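Local coordinates for cupin 2 conserved barrel domain protein (Leptotrichia buccalis, PDB 3RNS) that is of unknown function but belongs to the cupin superfamily, whose members fold into small beta barrels, at residues A[173-187]-A[210-224]. Numbering follows the deposited sequence.
Sequences GDALVTVLDGEGKYY and AVEAETENFKMLLIL
Val211 CG2 sits on one face of the Tyr186 ring, 3.7 Å from its centroid and offset toward the rim. The rings of Tyr186 and Phe218 line the inside of the cupin beta barrel, between its two sheets. Selenium SE of selenomethionine Met220 meets the Tyr186 ring at its edge, a Met-aromatic contact with SE 3.1 Å from Tyr186 OH. This hydroxyl is buried and finds no polar partner in the model. Gly184 CA lies over the centre of the Phe218 ring in a CH-pi contact; with no side chain at Gly184, the ring lies flat against CA. Phe160 of strand 153-160 also stacks on Phe218. On the outer face, the Tyr187 ring has Ala210 O and Glu212 OE1 at its edge, in plane.

Strand 174-180 pairs antiparallel with 218-224 in one sheet, then the chain turns at Asp181 and Gly182, and strand 183-187 pairs with 210-212 in the other. A beta bulge between Val179 and Asp181 shifts the register by one. There Leu180 N donates to Lys219 O, and Lys219 N to Asp181 O, so Lys219 pairs with two successive residues. Further along the inner face, Leu222 CD1 packs tightly against both Ala175 CB and Val177 CG1, 3.4 Å from Val177 CG1.

Tyr187 OH donates to Glu212 OE1 at 2.7 Å, nearly along the C-O axis of the carboxylate. Lys185 NZ donates to Tyr187 OH at 2.9 Å and forms a salt bridge with Glu214 OE2 at 3.0 Å, coming from above the carboxylate plane. With CG anti to the backbone N (chi1 179°), the lysine chain runs out to Glu214, and its bend at chi4 (-143°) brings NZ to both partners. Cutting Lys185 back to an alanine would probably leave the Glu214 carboxylate without this countercharge and Tyr187 OH without its donor. Nearby, a water donates to Glu183 O at 2.8 Å and accepts from Thr215 N at 3.1 Å.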
loop_
_atom_site.group_PDB
_atom_site.type_symbol
_atom_site.label_atom_id
_atom_site.label_comp_id
_atom_site.label_asym_id
_atom_site.label_seq_id
_atom_site.Cartn_x
_atom_site.Cartn_y
_atom_site.Cartn_z
ATOM N N GLY A 173 -10.902 11.683 -1.216
ATOM C CA GLY A 173 -11.068 10.320 -0.740
ATOM C C GLY A 173 -10.176 10.069 0.462
ATOM O O GLY A 173 -9.413 10.970 0.872
ATOM N N ASP A 174 -10.286 8.856 1.019
ATOM C CA ASP A 174 -9.432 8.432 2.105
ATOM C C ASP A 174 -8.133 7.954 1.515
ATOM O O ASP A 174 -8.131 7.233 0.535
ATOM C CB ASP A 174 -10.047 7.280 2.916
ATOM C CG ASP A 174 -11.368 7.658 3.589
ATOM O OD1 ASP A 174 -11.392 8.637 4.392
ATOM O OD2 ASP A 174 -12.400 6.968 3.291
ATOM N N ALA A 175 -7.028 8.370 2.113
ATOM C CA ALA A 175 -5.716 7.969 1.660
ATOM C C ALA A 175 -5.070 7.065 2.691
ATOM O O ALA A 175 -5.009 7.403 3.872
ATOM C CB ALA A 175 -4.838 9.158 1.489
ATOM N N LEU A 176 -4.505 5.981 2.224
ATOM C CA LEU A 176 -3.623 5.166 3.019
ATOM C C LEU A 176 -2.170 5.498 2.616
ATOM O O LEU A 176 -1.798 5.379 1.446
ATOM C CB LEU A 176 -3.903 3.666 2.754
ATOM C CG LEU A 176 -2.951 2.758 3.559
ATOM C CD1 LEU A 176 -3.404 2.735 5.061
ATOM C CD2 LEU A 176 -2.902 1.363 2.880
ATOM N N VAL A 177 -1.360 5.880 3.573
ATOM C CA VAL A 177 0.060 6.103 3.329
ATOM C C VAL A 177 0.851 5.007 4.037
ATOM O O VAL A 177 0.459 4.549 5.142
ATOM C CB VAL A 177 0.495 7.525 3.756
ATOM C CG1 VAL A 177 -0.302 8.563 2.921
ATOM C CG2 VAL A 177 0.286 7.779 5.272
ATOM N N THR A 178 1.868 4.512 3.366
ATOM C CA THR A 178 2.790 3.537 3.931
ATOM C C THR A 178 4.224 4.032 3.728
ATOM O O THR A 178 4.620 4.345 2.593
ATOM C CB THR A 178 2.661 2.145 3.248
ATOM O OG1 THR A 178 1.277 1.722 3.266
ATOM C CG2 THR A 178 3.470 1.078 4.010
ATOM N N VAL A 179 5.016 4.022 4.803
ATOM C CA VAL A 179 6.344 4.542 4.727
ATOM C C VAL A 179 7.252 3.413 4.343
ATOM O O VAL A 179 7.303 2.401 5.036
ATOM C CB VAL A 179 6.782 5.199 6.028
ATOM C CG1 VAL A 179 8.311 5.534 6.018
ATOM C CG2 VAL A 179 5.918 6.483 6.261
ATOM N N LEU A 180 7.987 3.614 3.238
ATOM C CA LEU A 180 8.856 2.583 2.669
ATOM C C LEU A 180 10.305 2.655 3.142
ATOM O O LEU A 180 11.047 1.684 2.985
ATOM C CB LEU A 180 8.828 2.694 1.131
ATOM C CG LEU A 180 7.433 2.677 0.494
ATOM C CD1 LEU A 180 7.558 2.933 -0.996
ATOM C CD2 LEU A 180 6.757 1.307 0.777
ATOM N N ASP A 181 10.724 3.803 3.657
ATOM C CA ASP A 181 12.107 4.063 4.028
ATOM C C ASP A 181 12.098 5.287 4.915
ATOM O O ASP A 181 11.329 6.222 4.689
ATOM C CB ASP A 181 12.981 4.333 2.798
ATOM C CG ASP A 181 14.486 4.506 3.160
ATOM O OD1 ASP A 181 15.013 3.607 3.843
ATOM O OD2 ASP A 181 15.127 5.524 2.781
ATOM N N GLY A 182 12.921 5.273 5.950
ATOM C CA GLY A 182 12.990 6.388 6.893
ATOM C C GLY A 182 11.744 6.542 7.748
ATOM O O GLY A 182 11.115 5.574 8.128
ATOM N N GLU A 183 11.390 7.783 8.056
ATOM C CA GLU A 183 10.198 8.028 8.801
ATOM C C GLU A 183 9.734 9.407 8.503
ATOM O O GLU A 183 10.540 10.304 8.198
ATOM C CB GLU A 183 10.378 7.795 10.304
ATOM C CG GLU A 183 11.277 8.727 10.976
ATOM C CD GLU A 183 11.307 8.561 12.530
ATOM O OE1 GLU A 183 11.069 9.600 13.212
ATOM O OE2 GLU A 183 11.605 7.437 13.040
ATOM N N GLY A 184 8.416 9.548 8.515
ATOM C CA GLY A 184 7.777 10.806 8.151
ATOM C C GLY A 184 6.872 11.321 9.226
ATOM O O GLY A 184 6.353 10.549 10.052
ATOM N N LYS A 185 6.727 12.632 9.270
ATOM C CA LYS A 185 5.867 13.262 10.244
ATOM C C LYS A 185 4.614 13.738 9.556
ATOM O O LYS A 185 4.657 14.621 8.677
ATOM C CB LYS A 185 6.555 14.410 10.920
ATOM C CG LYS A 185 5.655 15.085 11.935
ATOM C CD LYS A 185 6.504 15.841 12.929
ATOM C CE LYS A 185 5.698 16.665 13.915
ATOM N NZ LYS A 185 6.419 17.957 14.194
ATOM N N TYR A 186 3.495 13.137 9.897
ATOM C CA TYR A 186 2.224 13.504 9.269
ATOM C C TYR A 186 1.366 14.324 10.197
ATOM O O TYR A 186 1.566 14.326 11.402
ATOM C CB TYR A 186 1.457 12.263 8.846
ATOM C CG TYR A 186 2.090 11.534 7.715
ATOM C CD1 TYR A 186 1.617 11.684 6.419
ATOM C CD2 TYR A 186 3.169 10.686 7.929
ATOM C CE1 TYR A 186 2.207 10.996 5.373
ATOM C CE2 TYR A 186 3.775 10.037 6.886
ATOM C CZ TYR A 186 3.286 10.172 5.628
ATOM O OH TYR A 186 3.886 9.495 4.576
ATOM N N TYR A 187 0.478 15.121 9.610
ATOM C CA TYR A 187 -0.475 15.878 10.367
ATOM C C TYR A 187 -1.851 15.638 9.780
ATOM O O TYR A 187 -2.022 15.605 8.535
ATOM C CB TYR A 187 -0.199 17.374 10.321
ATOM C CG TYR A 187 1.158 17.839 10.831
ATOM C CD1 TYR A 187 1.311 18.422 12.093
ATOM C CD2 TYR A 187 2.273 17.743 10.028
ATOM C CE1 TYR A 187 2.562 18.872 12.518
ATOM C CE2 TYR A 187 3.492 18.173 10.436
ATOM C CZ TYR A 187 3.647 18.739 11.677
ATOM O OH TYR A 187 4.944 19.145 12.020
ATOM N N ALA A 210 -1.128 17.117 6.163
ATOM C CA ALA A 210 0.174 17.611 5.720
ATOM C C ALA A 210 1.223 16.582 6.130
ATOM O O ALA A 210 0.976 15.678 6.921
ATOM C CB ALA A 210 0.471 18.988 6.362
ATOM N N VAL A 211 2.407 16.744 5.581
ATOM C CA VAL A 211 3.532 15.854 5.846
ATOM C C VAL A 211 4.835 16.612 5.760
ATOM O O VAL A 211 4.962 17.594 5.019
ATOM C CB VAL A 211 3.556 14.638 4.886
ATOM C CG1 VAL A 211 3.719 15.026 3.484
ATOM C CG2 VAL A 211 4.640 13.680 5.255
ATOM N N GLU A 212 5.804 16.150 6.523
ATOM C CA GLU A 212 7.076 16.785 6.602
ATOM C C GLU A 212 8.136 15.725 6.842
ATOM O O GLU A 212 7.930 14.804 7.670
ATOM C CB GLU A 212 6.956 17.773 7.756
ATOM C CG GLU A 212 8.170 18.402 8.222
ATOM C CD GLU A 212 7.930 19.334 9.461
ATOM O OE1 GLU A 212 6.801 19.376 10.044
ATOM O OE2 GLU A 212 8.915 20.014 9.845
ATOM N N ALA A 213 9.261 15.839 6.144
ATOM C CA ALA A 213 10.449 15.039 6.458
ATOM C C ALA A 213 11.184 15.742 7.598
ATOM O O ALA A 213 12.115 16.510 7.401
ATOM C CB ALA A 213 11.362 14.877 5.189
ATOM N N GLU A 214 10.748 15.497 8.815
ATOM C CA GLU A 214 11.183 16.304 9.946
ATOM C C GLU A 214 12.606 15.964 10.420
ATOM O O GLU A 214 13.405 16.831 10.547
ATOM C CB GLU A 214 10.209 16.099 11.110
ATOM C CG GLU A 214 10.538 16.941 12.350
ATOM C CD GLU A 214 9.815 16.439 13.626
ATOM O OE1 GLU A 214 9.707 15.191 13.855
ATOM O OE2 GLU A 214 9.360 17.311 14.396
ATOM N N THR A 215 12.910 14.703 10.656
ATOM C CA THR A 215 14.186 14.280 11.234
ATOM C C THR A 215 15.079 13.563 10.206
ATOM O O THR A 215 16.270 13.421 10.431
ATOM C CB THR A 215 13.958 13.276 12.372
ATOM O OG1 THR A 215 13.161 12.202 11.866
ATOM C CG2 THR A 215 13.232 13.927 13.559
ATOM N N GLU A 216 14.524 13.088 9.094
ATOM C CA GLU A 216 15.372 12.423 8.101
ATOM C C GLU A 216 14.636 12.253 6.778
ATOM O O GLU A 216 13.467 12.550 6.685
ATOM C CB GLU A 216 15.784 11.053 8.611
ATOM C CG GLU A 216 14.584 10.095 8.807
ATOM C CD GLU A 216 14.984 8.769 9.552
ATOM O OE1 GLU A 216 15.501 7.813 8.904
ATOM O OE2 GLU A 216 14.760 8.693 10.794
ATOM N N ASN A 217 15.350 11.804 5.764
ATOM C CA ASN A 217 14.731 11.531 4.477
ATOM C C ASN A 217 13.724 10.398 4.595
ATOM O O ASN A 217 13.902 9.477 5.372
ATOM C CB ASN A 217 15.750 11.123 3.413
ATOM C CG ASN A 217 16.941 12.099 3.242
ATOM O OD1 ASN A 217 16.886 13.291 3.518
ATOM N ND2 ASN A 217 18.024 11.548 2.714
ATOM N N PHE A 218 12.638 10.445 3.832
ATOM C CA PHE A 218 11.720 9.311 3.821
ATOM C C PHE A 218 11.086 9.089 2.463
ATOM O O PHE A 218 11.073 9.972 1.595
ATOM C CB PHE A 218 10.674 9.403 4.987
ATOM C CG PHE A 218 9.475 10.244 4.692
ATOM C CD1 PHE A 218 8.311 9.662 4.270
ATOM C CD2 PHE A 218 9.510 11.629 4.832
ATOM C CE1 PHE A 218 7.209 10.430 3.962
ATOM C CE2 PHE A 218 8.408 12.402 4.564
ATOM C CZ PHE A 218 7.234 11.792 4.101
ATOM N N LYS A 219 10.577 7.882 2.264
ATOM C CA LYS A 219 9.780 7.562 1.082
ATOM C C LYS A 219 8.433 6.974 1.529
ATOM O O LYS A 219 8.336 6.279 2.565
ATOM C CB LYS A 219 10.522 6.526 0.181
ATOM C CG LYS A 219 11.773 7.023 -0.440
ATOM C CD LYS A 219 12.515 5.928 -1.197
ATOM C CE LYS A 219 13.817 6.417 -1.672
ATOM N NZ LYS A 219 14.505 5.404 -2.467
HETATM N N MSE A 220 7.407 7.240 0.737
HETATM C CA MSE A 220 6.102 6.701 0.977
HETATM C C MSE A 220 5.358 6.329 -0.299
HETATM O O MSE A 220 5.583 6.878 -1.374
HETATM C CB MSE A 220 5.271 7.755 1.712
HETATM C CG MSE A 220 5.240 9.125 0.977
HETATM SE SE MSE A 220 3.789 10.352 1.626
HETATM C CE MSE A 220 2.356 9.424 0.834
ATOM N N LEU A 221 4.461 5.382 -0.150
ATOM C CA LEU A 221 3.451 5.058 -1.107
ATOM C C LEU A 221 2.117 5.620 -0.620
ATOM O O LEU A 221 1.703 5.411 0.549
ATOM C CB LEU A 221 3.331 3.535 -1.250
ATOM C CG LEU A 221 2.122 2.909 -1.990
ATOM C CD1 LEU A 221 2.131 3.239 -3.520
ATOM C CD2 LEU A 221 2.078 1.374 -1.679
ATOM N N LEU A 222 1.416 6.269 -1.525
ATOM C CA LEU A 222 0.090 6.845 -1.258
ATOM C C LEU A 222 -0.946 6.126 -2.099
ATOM O O LEU A 222 -0.812 6.044 -3.340
ATOM C CB LEU A 222 0.073 8.342 -1.619
ATOM C CG LEU A 222 -1.323 9.048 -1.566
ATOM C CD1 LEU A 222 -1.758 9.206 -0.108
ATOM C CD2 LEU A 222 -1.357 10.402 -2.286
ATOM N N ILE A 223 -1.992 5.618 -1.438
ATOM C CA ILE A 223 -3.084 4.958 -2.130
ATOM C C ILE A 223 -4.308 5.742 -1.722
ATOM O O ILE A 223 -4.743 5.685 -0.543
ATOM C CB ILE A 223 -3.254 3.452 -1.748
ATOM C CG1 ILE A 223 -1.970 2.616 -1.998
ATOM C CG2 ILE A 223 -4.448 2.800 -2.550
ATOM C CD1 ILE A 223 -1.952 1.307 -1.168
ATOM N N LEU A 224 -4.875 6.447 -2.692
ATOM C CA LEU A 224 -6.096 7.216 -2.508
ATOM C C LEU A 224 -7.275 6.517 -3.187
ATOM O O LEU A 224 -7.241 6.285 -4.404
ATOM C CB LEU A 224 -5.916 8.607 -3.088
ATOM C CG LEU A 224 -7.116 9.548 -3.184
ATOM C CD1 LEU A 224 -7.620 9.826 -1.773
ATOM C CD2 LEU A 224 -6.719 10.879 -3.958
HETATM O O HOH W 1 10.793 12.725 9.577
#